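Local coordinates for protein DYNE7 (Micromonospora chersina, PDB 2XEM) that acts as a hot-dog fold thioesterase in the biosynthesis of the enediyne antitumour agent dynemicin, probably releasing a polyene intermediate from its thioester carrier, at the interface of chains A and B and the interface of chains A and C. Sequence-based numbering; all coordinates share one arbitrary frame. Chains: chain A/B/C, DYNE7.

Contact 1: the interface of chains A and B. Residues chain A 29, 31-32, 34-35; chain B 29, 31-32, 34-35.
A:His35 and B:His35 cross at about a right angle, their NE2 corners touching, A:His35 NE2 lying 2.8 Å from B:His35 NE2 in a hydrogen bond bent to 147° at the hydrogen. One ring must give the N-H and the other the lone pair; which does which is not seen. The rings stand nearly upright to each other, planes 75° apart, and CD2 of each sits at the rim of the other. In both chains CG is anti to the carbonyl carbon (chi1 -71°), which swings the imidazole off the start of its helix toward the partner. Each ring is then capped on one face by a methyl of the opposite chain: B:Ala31 CB stands 3.5 Å from the centroid of the A:His35 ring, and A:Ala31 CB does the same over B:His35. B:His32 adds its CE1 carbon at the edge of the A:His35 ring, 3.9 Å from A:His35 CE1, with the two rings edge-to-face. On the other flank the leucines interlock, A:Leu34 CG 3.9 Å from B:Leu34 CG, their side chains crossing in the same way. The patch straddles the two-fold axis relating chains A and B. It is built from the first turn of helix 32-48 of each subunit and the loop just ahead of it, this helix being the long one that the hot-dog sheet wraps around.

Contact 2: the interface of chains A and C. Residues chain A 16, 18-19, 78; chain C 42-43, 46, 53.
A:Phe78, in a loop of the hot-dog fold thioesterase, pushes its ring between helices 32-48 and 50-58 of chain C. Most of the contact is aromatic and apolar. The methyl C:Met53 CE lies over one face of the phenyl ring, offset toward the rim and 3.4 Å from A:Phe78 CD1; a bend at chi2 turns the end of the methionine chain onto it. The rim of the same ring points into the face of the C:His43 imidazole, A:Phe78 CE2 standing over the centre of that ring with the planes 68° apart. C:Ala46 CB packs at 3.5 Å from A:Phe78 CD2, and C:Glu42 CB touches the far ring edge. An alanine in place of A:Phe78 would probably open a gap between the two helices, leaving the C:Met53 methyl and the C:His43 face without their aromatic partner. Beyond this ring, A:Val16 CB rests 3.6 Å from C:His43 NE2, and A:Phe19 reaches C:Met53 tip to tip, its CE1 3.8 Å from C:Met53 CE. The polar link is a hydrogen bond from the backbone A:Phe19 N to the carboxylate oxygen C:Glu42 OE2, 3.0 Å long and 156° at the hydrogen. It arrives on the syn side, 31° out of the carboxylate plane, while A:Phe19 CB lies against the same carboxylate.

Contact 3: the interface of chains A and B. Residues chain A 61, 124, 129; chain B 25, 27, 74.
With CG anti to the backbone N (chi1 -151°) and a bend at chi2, the A:Arg124 side chain runs straight from there to its guanidinium, which meets the carboxylate of B:Glu74 tip to tip; the glutamate comes from the other side on a chain extended beyond CG. The two form a salt bridge, A:Arg124 NH2 lying 2.7 Å from B:Glu74 OE2. The groups are not coplanar, however: their planes are 52° apart, and the N-H bonds of NH2 are not aimed at the carboxylate, so this pair is a salt bridge without a hydrogen bond. The hydrogen bond is made instead by A:Arg124 NH1, 2.7 Å from B:Glu74 OE1, using that oxygen's syn lone pair and bent to 127° at the hydrogen, with the acceptor tilted from the guanidinium plane. A:Leu129 reaches B:Glu74 tip to tip, its CD1 methyl 3.6 Å from B:Glu74 CD. Nearby, A:Ala61 CB packs 3.9 Å from B:Val25 CG1, while the backbone B:Val25 O lies 3.3 Å from A:Arg124 NH1. Strands 60-71, 110-125 and 128-131 of chain A thus receive loop residues of chain B. Within chain B, B:Asn27 steadies the carboxylate as a second-shell donor: its amide ND2 binds the anti lone pair of B:Glu74 OE1, the N and O atoms 3.1 Å apart, so this oxygen accepts from both chains.

Contact 4: the interface of chains A and C. Residues chain A 18-20; chain C 35, 39, 42.
The short 3-10 helix 19-21 of chain A sets its carboxylate, A:Asp20, against one side of helix 32-48 of chain C, where residues 35, 39 and 42 follow one another along the helix. C:His35 gives its ND1-H to A:Asp20 OD1, a bond of 2.7 Å and 163° at the hydrogen; the oxygen lies in the imidazole plane but is met on its anti side. A:Asp20 CG sits between the backbone N and the carbonyl carbon (chi1 66°), which carries the carboxylate to C:His35. C:His39 stands beside the carboxylate with the planes 78° apart, but the approach of its CE1 is too short to be trusted; the backbone C:His35 O lies over the centre of its ring. The other carboxylate oxygen, A:Asp20 OD2, accepts from the hydroxyl A:Thr18 OG1 at 2.6 Å, which braces the group from within its own chain. A:Thr18 CG2 also packs 3.6 Å from C:His39 ND1. An alanine in place of A:Asp20 would probably leave C:His35 ND1 without its acceptor and the A:Thr18 hydroxyl free to turn. Water 1 bridges the chains, lying 3.0 Å from A:Asp20 N and 3.3 Å from C:His39 ND1. It also lies 2.8 Å from the carboxylate oxygen C:Glu42 OE2.

Contact 1: the interface of chains A and B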
ATOM      1  N   TYR A  29      -2.661 -10.453   2.370  1.00 17.56           N
ATOM      2  CA  TYR A  29      -3.586  -9.622   3.116  1.00 16.69           C
ATOM      3  C   TYR A  29      -4.845  -9.324   2.287  1.00 19.50           C
ATOM      4  O   TYR A  29      -4.729  -8.964   1.114  1.00 18.08           O
ATOM      5  CB  TYR A  29      -2.897  -8.320   3.580  1.00 17.44           C
ATOM      6  CG  TYR A  29      -3.729  -7.554   4.581  1.00 18.92           C
ATOM      7  CD1 TYR A  29      -4.490  -6.453   4.189  1.00 20.27           C
ATOM      8  CD2 TYR A  29      -3.843  -7.990   5.901  1.00 20.01           C
ATOM      9  CE1 TYR A  29      -5.299  -5.775   5.098  1.00 20.81           C
ATOM     10  CE2 TYR A  29      -4.615  -7.297   6.827  1.00 20.95           C
ATOM     11  CZ  TYR A  29      -5.347  -6.195   6.422  1.00 29.02           C
ATOM     12  OH  TYR A  29      -6.104  -5.520   7.355  1.00 31.93           O
ATOM     13  N   ALA A  31      -7.171  -7.111   1.637  1.00 16.35           N
ATOM     14  CA  ALA A  31      -7.422  -5.879   0.896  1.00 15.85           C
ATOM     15  C   ALA A  31      -6.704  -5.805  -0.452  1.00 21.12           C
ATOM     16  O   ALA A  31      -7.198  -5.105  -1.340  1.00 22.57           O
ATOM     17  CB  ALA A  31      -7.097  -4.660   1.747  1.00 16.59           C
ATOM     18  N   HIS A  32      -5.563  -6.508  -0.621  1.00 16.46           N
ATOM     19  CA  HIS A  32      -4.852  -6.585  -1.919  1.00 15.69           C
ATOM     20  C   HIS A  32      -5.673  -7.132  -3.069  1.00 19.94           C
ATOM     21  O   HIS A  32      -5.511  -6.670  -4.190  1.00 18.15           O
ATOM     22  CB  HIS A  32      -3.474  -7.256  -1.813  1.00 15.10           C
ATOM     23  CG  HIS A  32      -2.588  -6.535  -0.848  1.00 17.98           C
ATOM     24  ND1 HIS A  32      -2.225  -5.213  -1.052  1.00 18.99           N
ATOM     25  CD2 HIS A  32      -2.097  -6.949   0.341  1.00 19.88           C
ATOM     26  CE1 HIS A  32      -1.499  -4.874  -0.002  1.00 18.89           C
ATOM     27  NE2 HIS A  32      -1.377  -5.890   0.859  1.00 19.74           N
ATOM     28  N   LEU A  34      -8.739  -6.527  -3.644  1.00 18.08           N
ATOM     29  CA  LEU A  34      -9.504  -5.387  -4.168  1.00 16.88           C
ATOM     30  C   LEU A  34      -8.656  -4.500  -5.023  1.00 19.76           C
ATOM     31  O   LEU A  34      -9.152  -4.056  -6.035  1.00 21.63           O
ATOM     32  CB  LEU A  34     -10.233  -4.576  -3.060  1.00 17.27           C
ATOM     33  CG  LEU A  34     -11.471  -5.244  -2.401  1.00 21.66           C
ATOM     34  CD1 LEU A  34     -12.436  -5.843  -3.450  1.00 23.32           C
ATOM     35  CD2 LEU A  34     -11.069  -6.311  -1.377  1.00 19.22           C
ATOM     36  N   HIS A  35      -7.377  -4.241  -4.648  1.00 15.53           N
ATOM     37  CA  HIS A  35      -6.453  -3.503  -5.516  1.00 16.24           C
ATOM     38  C   HIS A  35      -6.344  -4.179  -6.864  1.00 19.36           C
ATOM     39  O   HIS A  35      -6.362  -3.497  -7.888  1.00 20.10           O
ATOM     40  CB  HIS A  35      -5.048  -3.368  -4.899  1.00 16.54           C
ATOM     41  CG  HIS A  35      -4.979  -2.445  -3.734  1.00 18.95           C
ATOM     42  ND1 HIS A  35      -4.559  -1.132  -3.872  1.00 20.37           N
ATOM     43  CD2 HIS A  35      -5.239  -2.683  -2.433  1.00 20.62           C
ATOM     44  CE1 HIS A  35      -4.584  -0.615  -2.664  1.00 20.34           C
ATOM     45  NE2 HIS A  35      -5.008  -1.503  -1.764  1.00 20.91           N
TER
ATOM     46  N   TYR B  29      -8.541   6.459  -3.234  1.00 18.41           N
ATOM     47  CA  TYR B  29      -8.676   5.245  -4.053  1.00 17.66           C
ATOM     48  C   TYR B  29      -9.539   4.189  -3.296  1.00 21.64           C
ATOM     49  O   TYR B  29      -9.315   3.950  -2.101  1.00 18.31           O
ATOM     50  CB  TYR B  29      -7.284   4.701  -4.434  1.00 18.44           C
ATOM     51  CG  TYR B  29      -7.363   3.619  -5.481  1.00 18.70           C
ATOM     52  CD1 TYR B  29      -7.303   2.270  -5.127  1.00 18.94           C
ATOM     53  CD2 TYR B  29      -7.635   3.931  -6.813  1.00 19.05           C
ATOM     54  CE1 TYR B  29      -7.426   1.265  -6.085  1.00 15.26           C
ATOM     55  CE2 TYR B  29      -7.744   2.932  -7.784  1.00 19.10           C
ATOM     56  CZ  TYR B  29      -7.644   1.602  -7.412  1.00 22.77           C
ATOM     57  OH  TYR B  29      -7.744   0.623  -8.363  1.00 25.70           O
ATOM     58  N   ALA B  31      -9.919   1.002  -2.796  1.00 18.58           N
ATOM     59  CA  ALA B  31      -9.389  -0.162  -2.075  1.00 16.35           C
ATOM     60  C   ALA B  31      -8.899   0.168  -0.650  1.00 19.46           C
ATOM     61  O   ALA B  31      -8.897  -0.711   0.193  1.00 18.02           O
ATOM     62  CB  ALA B  31      -8.299  -0.835  -2.884  1.00 15.89           C
ATOM     63  N   HIS B  32      -8.486   1.420  -0.393  1.00 16.69           N
ATOM     64  CA  HIS B  32      -8.100   1.891   0.943  1.00 16.84           C
ATOM     65  C   HIS B  32      -9.173   1.771   1.995  1.00 21.42           C
ATOM     66  O   HIS B  32      -8.847   1.485   3.144  1.00 22.55           O
ATOM     67  CB  HIS B  32      -7.467   3.290   0.915  1.00 16.41           C
ATOM     68  CG  HIS B  32      -6.263   3.340   0.025  1.00 19.43           C
ATOM     69  ND1 HIS B  32      -5.154   2.542   0.271  1.00 21.53           N
ATOM     70  CD2 HIS B  32      -6.060   4.029  -1.127  1.00 20.32           C
ATOM     71  CE1 HIS B  32      -4.301   2.795  -0.715  1.00 20.61           C
ATOM     72  NE2 HIS B  32      -4.794   3.704  -1.569  1.00 20.62           N
ATOM     73  N   LEU B  34     -11.152  -0.672   2.340  1.00 17.46           N
ATOM     74  CA  LEU B  34     -11.034  -2.054   2.836  1.00 17.06           C
ATOM     75  C   LEU B  34      -9.891  -2.217   3.803  1.00 18.00           C
ATOM     76  O   LEU B  34     -10.072  -2.890   4.793  1.00 16.74           O
ATOM     77  CB  LEU B  34     -10.976  -3.100   1.693  1.00 17.46           C
ATOM     78  CG  LEU B  34     -12.314  -3.357   0.924  1.00 22.85           C
ATOM     79  CD1 LEU B  34     -13.509  -3.557   1.884  1.00 23.93           C
ATOM     80  CD2 LEU B  34     -12.628  -2.251  -0.103  1.00 18.16           C
ATOM     81  N   HIS B  35      -8.722  -1.572   3.556  1.00 15.52           N
ATOM     82  CA  HIS B  35      -7.617  -1.584   4.522  1.00 14.66           C
ATOM     83  C   HIS B  35      -8.083  -1.021   5.850  1.00 18.31           C
ATOM     84  O   HIS B  35      -7.728  -1.563   6.891  1.00 18.26           O
ATOM     85  CB  HIS B  35      -6.403  -0.738   4.037  1.00 15.11           C
ATOM     86  CG  HIS B  35      -5.658  -1.346   2.909  1.00 18.08           C
ATOM     87  ND1 HIS B  35      -4.501  -2.062   3.120  1.00 20.75           N
ATOM     88  CD2 HIS B  35      -5.905  -1.302   1.586  1.00 19.49           C
ATOM     89  CE1 HIS B  35      -4.078  -2.421   1.929  1.00 19.87           C
ATOM     90  NE2 HIS B  35      -4.895  -1.994   0.975  1.00 19.98           N
TER

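Contact 2: the interface of chains A and C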
ATOM      1  N   VAL A  16       1.842 -11.703 -10.169  1.00 18.77           N
ATOM      2  CA  VAL A  16       2.716 -12.453  -9.282  1.00 18.93           C
ATOM      3  C   VAL A  16       2.704 -11.800  -7.892  1.00 24.23           C
ATOM      4  O   VAL A  16       2.998 -10.607  -7.769  1.00 22.64           O
ATOM      5  CB  VAL A  16       4.154 -12.678  -9.848  1.00 21.50           C
ATOM      6  CG1 VAL A  16       5.034 -13.402  -8.833  1.00 20.86           C
ATOM      7  CG2 VAL A  16       4.109 -13.471 -11.161  1.00 20.99           C
ATOM      8  N   THR A  18       3.735 -10.414  -4.489  1.00 16.15           N
ATOM      9  CA  THR A  18       5.007  -9.976  -3.911  1.00 14.82           C
ATOM     10  C   THR A  18       4.956 -10.020  -2.387  1.00 15.31           C
ATOM     11  O   THR A  18       3.878 -10.084  -1.796  1.00 14.52           O
ATOM     12  CB  THR A  18       5.409  -8.627  -4.487  1.00 17.39           C
ATOM     13  OG1 THR A  18       4.312  -7.708  -4.310  1.00 18.20           O
ATOM     14  CG2 THR A  18       5.816  -8.733  -5.946  1.00 16.63           C
ATOM     15  N   PHE A  19       6.131  -9.979  -1.737  1.00 15.10           N
ATOM     16  CA  PHE A  19       6.216 -10.032  -0.275  1.00 16.11           C
ATOM     17  C   PHE A  19       5.430  -8.899   0.418  1.00 19.29           C
ATOM     18  O   PHE A  19       4.841  -9.130   1.464  1.00 18.23           O
ATOM     19  CB  PHE A  19       7.657 -10.029   0.169  1.00 19.21           C
ATOM     20  CG  PHE A  19       8.330 -11.382   0.207  1.00 25.51           C
ATOM     21  CD1 PHE A  19       8.276 -12.243  -0.889  1.00 30.07           C
ATOM     22  CD2 PHE A  19       9.194 -11.710   1.239  1.00 33.91           C
ATOM     23  CE1 PHE A  19       8.962 -13.467  -0.888  1.00 33.93           C
ATOM     24  CE2 PHE A  19       9.875 -12.944   1.246  1.00 38.89           C
ATOM     25  CZ  PHE A  19       9.727 -13.825   0.193  1.00 36.28           C
ATOM     26  N   PHE A  78       4.806 -15.168  -4.263  1.00 20.69           N
ATOM     27  CA  PHE A  78       5.276 -15.737  -5.530  1.00 21.92           C
ATOM     28  C   PHE A  78       4.315 -16.713  -6.209  1.00 24.97           C
ATOM     29  O   PHE A  78       4.676 -17.330  -7.193  1.00 26.96           O
ATOM     30  CB  PHE A  78       6.789 -16.125  -5.480  1.00 25.47           C
ATOM     31  CG  PHE A  78       7.530 -14.837  -5.763  1.00 27.35           C
ATOM     32  CD1 PHE A  78       7.585 -13.819  -4.797  1.00 31.02           C
ATOM     33  CD2 PHE A  78       7.945 -14.527  -7.063  1.00 29.53           C
ATOM     34  CE1 PHE A  78       8.042 -12.531  -5.134  1.00 31.81           C
ATOM     35  CE2 PHE A  78       8.462 -13.254  -7.380  1.00 31.83           C
ATOM     36  CZ  PHE A  78       8.495 -12.267  -6.418  1.00 30.45           C
TER
ATOM     37  N   GLU C  42      12.909  -9.477  -5.384  1.00 23.31           N
ATOM     38  CA  GLU C  42      12.144 -10.701  -5.096  1.00 24.36           C
ATOM     39  C   GLU C  42      11.915 -11.509  -6.344  1.00 25.80           C
ATOM     40  O   GLU C  42      12.162 -12.715  -6.326  1.00 22.88           O
ATOM     41  CB  GLU C  42      10.832 -10.388  -4.369  1.00 25.69           C
ATOM     42  CG  GLU C  42      11.077  -9.857  -2.967  1.00 35.45           C
ATOM     43  CD  GLU C  42       9.976  -8.987  -2.386  1.00 50.03           C
ATOM     44  OE1 GLU C  42      10.294  -8.094  -1.561  1.00 30.72           O
ATOM     45  OE2 GLU C  42       8.797  -9.207  -2.742  1.00 27.49           O
ATOM     46  N   HIS C  43      11.502 -10.840  -7.455  1.00 23.62           N
ATOM     47  CA  HIS C  43      11.472 -11.443  -8.795  1.00 23.93           C
ATOM     48  C   HIS C  43      12.831 -11.998  -9.263  1.00 28.01           C
ATOM     49  O   HIS C  43      12.867 -13.055  -9.892  1.00 28.40           O
ATOM     50  CB  HIS C  43      10.889 -10.472  -9.836  1.00 24.33           C
ATOM     51  CG  HIS C  43       9.394 -10.486  -9.871  1.00 27.98           C
ATOM     52  ND1 HIS C  43       8.638  -9.683  -9.017  1.00 29.04           N
ATOM     53  CD2 HIS C  43       8.553 -11.229 -10.626  1.00 30.92           C
ATOM     54  CE1 HIS C  43       7.375  -9.947  -9.308  1.00 29.29           C
ATOM     55  NE2 HIS C  43       7.274 -10.859 -10.277  1.00 30.74           N
ATOM     56  N   ALA C  46      13.293 -15.314  -7.301  1.00 34.48           N
ATOM     57  CA  ALA C  46      12.434 -16.331  -7.909  1.00 34.23           C
ATOM     58  C   ALA C  46      12.962 -16.809  -9.267  1.00 39.74           C
ATOM     59  O   ALA C  46      12.878 -18.004  -9.561  1.00 42.49           O
ATOM     60  CB  ALA C  46      11.027 -15.804  -8.047  1.00 33.40           C
ATOM     61  N   MET C  53      15.133 -18.413  -2.104  1.00 47.22           N
ATOM     62  CA  MET C  53      13.722 -18.085  -1.914  1.00 47.58           C
ATOM     63  C   MET C  53      13.051 -19.058  -0.929  1.00 50.94           C
ATOM     64  O   MET C  53      12.402 -18.611   0.022  1.00 50.15           O
ATOM     65  CB  MET C  53      12.990 -18.112  -3.267  1.00 50.26           C
ATOM     66  CG  MET C  53      12.535 -16.784  -3.728  1.00 53.37           C
ATOM     67  SD  MET C  53      10.987 -16.210  -2.989  1.00 57.94           S
ATOM     68  CE  MET C  53      10.703 -14.843  -4.021  1.00 52.52           C
TER

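Contact 3: the interface of chains A and B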
ATOM      1  N   ALA A  61     -13.587   9.845 -15.590  1.00 29.37           N
ATOM      2  CA  ALA A  61     -13.203   9.109 -14.374  1.00 29.24           C
ATOM      3  C   ALA A  61     -14.059   7.872 -14.194  1.00 31.84           C
ATOM      4  O   ALA A  61     -15.278   7.909 -14.447  1.00 31.00           O
ATOM      5  CB  ALA A  61     -13.330   9.997 -13.140  1.00 30.31           C
ATOM      6  N   ARG A 124     -15.685  15.071 -14.339  1.00 52.83           N
ATOM      7  CA  ARG A 124     -15.616  16.123 -13.315  1.00 55.28           C
ATOM      8  C   ARG A 124     -16.226  17.413 -13.873  1.00 63.70           C
ATOM      9  O   ARG A 124     -15.796  17.887 -14.927  1.00 63.26           O
ATOM     10  CB  ARG A 124     -14.170  16.346 -12.820  1.00 54.86           C
ATOM     11  CG  ARG A 124     -14.094  16.840 -11.377  1.00 60.18           C
ATOM     12  CD  ARG A 124     -13.690  15.696 -10.470  1.00 59.96           C
ATOM     13  NE  ARG A 124     -13.787  16.040  -9.058  1.00 64.80           N
ATOM     14  CZ  ARG A 124     -13.496  15.208  -8.066  1.00 80.87           C
ATOM     15  NH1 ARG A 124     -13.082  13.974  -8.324  1.00 60.61           N
ATOM     16  NH2 ARG A 124     -13.599  15.608  -6.806  1.00 78.94           N
ATOM     17  N   LEU A 129     -19.335  15.385  -9.592  1.00 51.47           N
ATOM     18  CA  LEU A 129     -19.208  14.332 -10.610  1.00 46.71           C
ATOM     19  C   LEU A 129     -20.516  14.204 -11.353  1.00 46.89           C
ATOM     20  O   LEU A 129     -21.568  14.233 -10.729  1.00 47.21           O
ATOM     21  CB  LEU A 129     -18.840  12.975  -9.967  1.00 43.95           C
ATOM     22  CG  LEU A 129     -17.478  12.858  -9.299  1.00 45.31           C
ATOM     23  CD1 LEU A 129     -17.474  11.739  -8.257  1.00 43.83           C
ATOM     24  CD2 LEU A 129     -16.348  12.702 -10.331  1.00 43.35           C
TER
ATOM     25  N   VAL B  25      -7.451  10.933  -9.836  1.00 28.18           N
ATOM     26  CA  VAL B  25      -8.838  11.418  -9.869  1.00 29.55           C
ATOM     27  C   VAL B  25      -9.068  12.524  -8.800  1.00 34.86           C
ATOM     28  O   VAL B  25      -9.880  13.420  -9.021  1.00 36.45           O
ATOM     29  CB  VAL B  25      -9.874  10.266  -9.828  1.00 34.05           C
ATOM     30  CG1 VAL B  25     -11.309  10.794  -9.917  1.00 34.21           C
ATOM     31  CG2 VAL B  25      -9.607   9.240 -10.939  1.00 34.37           C
ATOM     32  N   ASN B  27      -9.559  11.818  -5.388  1.00 25.59           N
ATOM     33  CA  ASN B  27     -10.250  11.228  -4.240  1.00 24.51           C
ATOM     34  C   ASN B  27      -9.416  10.087  -3.594  1.00 23.55           C
ATOM     35  O   ASN B  27      -8.348   9.748  -4.091  1.00 21.63           O
ATOM     36  CB  ASN B  27     -11.667  10.725  -4.648  1.00 25.46           C
ATOM     37  CG  ASN B  27     -11.719   9.813  -5.878  1.00 44.04           C
ATOM     38  OD1 ASN B  27     -10.817   9.028  -6.166  1.00 27.31           O
ATOM     39  ND2 ASN B  27     -12.803   9.863  -6.630  1.00 36.90           N
ATOM     40  N   GLU B  74     -17.109  11.227  -2.191  1.00 24.41           N
ATOM     41  CA  GLU B  74     -15.644  11.137  -2.264  1.00 23.91           C
ATOM     42  C   GLU B  74     -14.956  11.597  -0.967  1.00 28.50           C
ATOM     43  O   GLU B  74     -15.371  12.590  -0.351  1.00 30.33           O
ATOM     44  CB  GLU B  74     -15.057  11.959  -3.434  1.00 26.16           C
ATOM     45  CG  GLU B  74     -15.875  12.089  -4.701  1.00 41.72           C
ATOM     46  CD  GLU B  74     -15.204  12.989  -5.713  1.00 55.93           C
ATOM     47  OE1 GLU B  74     -14.143  12.575  -6.229  1.00 32.95           O
ATOM     48  OE2 GLU B  74     -15.725  14.095  -6.001  1.00 54.56           O
TER

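Contact 4: the interface of chains A and C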
ATOM      1  N   THR A  18       3.735 -10.414  -4.489  1.00 16.15           N
ATOM      2  CA  THR A  18       5.007  -9.976  -3.911  1.00 14.82           C
ATOM      3  C   THR A  18       4.956 -10.020  -2.387  1.00 15.31           C
ATOM      4  O   THR A  18       3.878 -10.084  -1.796  1.00 14.52           O
ATOM      5  CB  THR A  18       5.409  -8.627  -4.487  1.00 17.39           C
ATOM      6  OG1 THR A  18       4.312  -7.708  -4.310  1.00 18.20           O
ATOM      7  CG2 THR A  18       5.816  -8.733  -5.946  1.00 16.63           C
ATOM      8  N   PHE A  19       6.131  -9.979  -1.737  1.00 15.10           N
ATOM      9  CA  PHE A  19       6.216 -10.032  -0.275  1.00 16.11           C
ATOM     10  C   PHE A  19       5.430  -8.899   0.418  1.00 19.29           C
ATOM     11  O   PHE A  19       4.841  -9.130   1.464  1.00 18.23           O
ATOM     12  CB  PHE A  19       7.657 -10.029   0.169  1.00 19.21           C
ATOM     13  CG  PHE A  19       8.330 -11.382   0.207  1.00 25.51           C
ATOM     14  CD1 PHE A  19       8.276 -12.243  -0.889  1.00 30.07           C
ATOM     15  CD2 PHE A  19       9.194 -11.710   1.239  1.00 33.91           C
ATOM     16  CE1 PHE A  19       8.962 -13.467  -0.888  1.00 33.93           C
ATOM     17  CE2 PHE A  19       9.875 -12.944   1.246  1.00 38.89           C
ATOM     18  CZ  PHE A  19       9.727 -13.825   0.193  1.00 36.28           C
ATOM     19  N   ASP A  20       5.399  -7.700  -0.186  1.00 14.81           N
ATOM     20  CA  ASP A  20       4.642  -6.557   0.387  1.00 13.62           C
ATOM     21  C   ASP A  20       3.136  -6.746   0.360  1.00 15.87           C
ATOM     22  O   ASP A  20       2.411  -5.958   0.965  1.00 15.41           O
ATOM     23  CB  ASP A  20       5.052  -5.220  -0.244  1.00 13.65           C
ATOM     24  CG  ASP A  20       4.711  -5.037  -1.725  1.00 20.43           C
ATOM     25  OD1 ASP A  20       5.038  -3.987  -2.269  1.00 21.24           O
ATOM     26  OD2 ASP A  20       4.162  -5.984  -2.349  1.00 22.91           O
TER
ATOM     27  N   HIS C  35       8.873   0.255  -3.053  1.00 17.13           N
ATOM     28  CA  HIS C  35       8.209  -1.054  -3.195  1.00 15.68           C
ATOM     29  C   HIS C  35       8.748  -1.758  -4.429  1.00 19.03           C
ATOM     30  O   HIS C  35       9.004  -2.946  -4.379  1.00 22.46           O
ATOM     31  CB  HIS C  35       6.686  -0.920  -3.350  1.00 15.99           C
ATOM     32  CG  HIS C  35       5.980  -0.535  -2.103  1.00 18.80           C
ATOM     33  ND1 HIS C  35       5.330  -1.469  -1.343  1.00 20.76           N
ATOM     34  CD2 HIS C  35       5.804   0.687  -1.547  1.00 19.66           C
ATOM     35  CE1 HIS C  35       4.792  -0.802  -0.333  1.00 19.96           C
ATOM     36  NE2 HIS C  35       5.058   0.492  -0.408  1.00 19.86           N
ATOM     37  N   HIS C  39       9.934  -5.558  -5.302  1.00 18.48           N
ATOM     38  CA  HIS C  39       9.370  -6.422  -6.353  1.00 17.86           C
ATOM     39  C   HIS C  39      10.491  -6.938  -7.258  1.00 21.25           C
ATOM     40  O   HIS C  39      10.549  -8.120  -7.535  1.00 20.45           O
ATOM     41  CB  HIS C  39       8.332  -5.664  -7.200  1.00 16.27           C
ATOM     42  CG  HIS C  39       7.212  -5.022  -6.447  1.00 19.60           C
ATOM     43  ND1 HIS C  39       6.897  -5.385  -5.140  1.00 21.45           N
ATOM     44  CD2 HIS C  39       6.380  -4.022  -6.835  1.00 19.15           C
ATOM     45  CE1 HIS C  39       5.864  -4.627  -4.811  1.00 19.42           C
ATOM     46  NE2 HIS C  39       5.512  -3.812  -5.807  1.00 19.30           N
ATOM     47  N   GLU C  42      12.909  -9.477  -5.384  1.00 23.31           N
ATOM     48  CA  GLU C  42      12.144 -10.701  -5.096  1.00 24.36           C
ATOM     49  C   GLU C  42      11.915 -11.509  -6.344  1.00 25.80           C
ATOM     50  O   GLU C  42      12.162 -12.715  -6.326  1.00 22.88           O
ATOM     51  CB  GLU C  42      10.832 -10.388  -4.369  1.00 25.69           C
ATOM     52  CG  GLU C  42      11.077  -9.857  -2.967  1.00 35.45           C
ATOM     53  CD  GLU C  42       9.976  -8.987  -2.386  1.00 50.03           C
ATOM     54  OE1 GLU C  42      10.294  -8.094  -1.561  1.00 30.72           O
ATOM     55  OE2 GLU C  42       8.797  -9.207  -2.742  1.00 27.49           O
TER
HETATM   56  O   HOH W   1       7.359  -6.876  -2.283  1.00 17.89           O

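Contacts 2 and 4 are neighbouring parts of the A-C interface, their C-alpha centres about 6 Å apart, and share A:Thr18, A:Phe19 and C:Glu42. Contacts 1 and 3 belong to the A-B interface, their C-alpha centres about 18 Å apart. By the same measure contact 4 lies about 16 Å from contact 1, whereas contact 3 is about 34 Å from contact 2. Helix 32-48 serves both interfaces: its first turn enters contact 1, and residues 35 to 46 enter contacts 2 and 4. Position 35 appears in both contacts 1 and 4, so one histidine could couple the two interfaces of the deposited four-chain assembly.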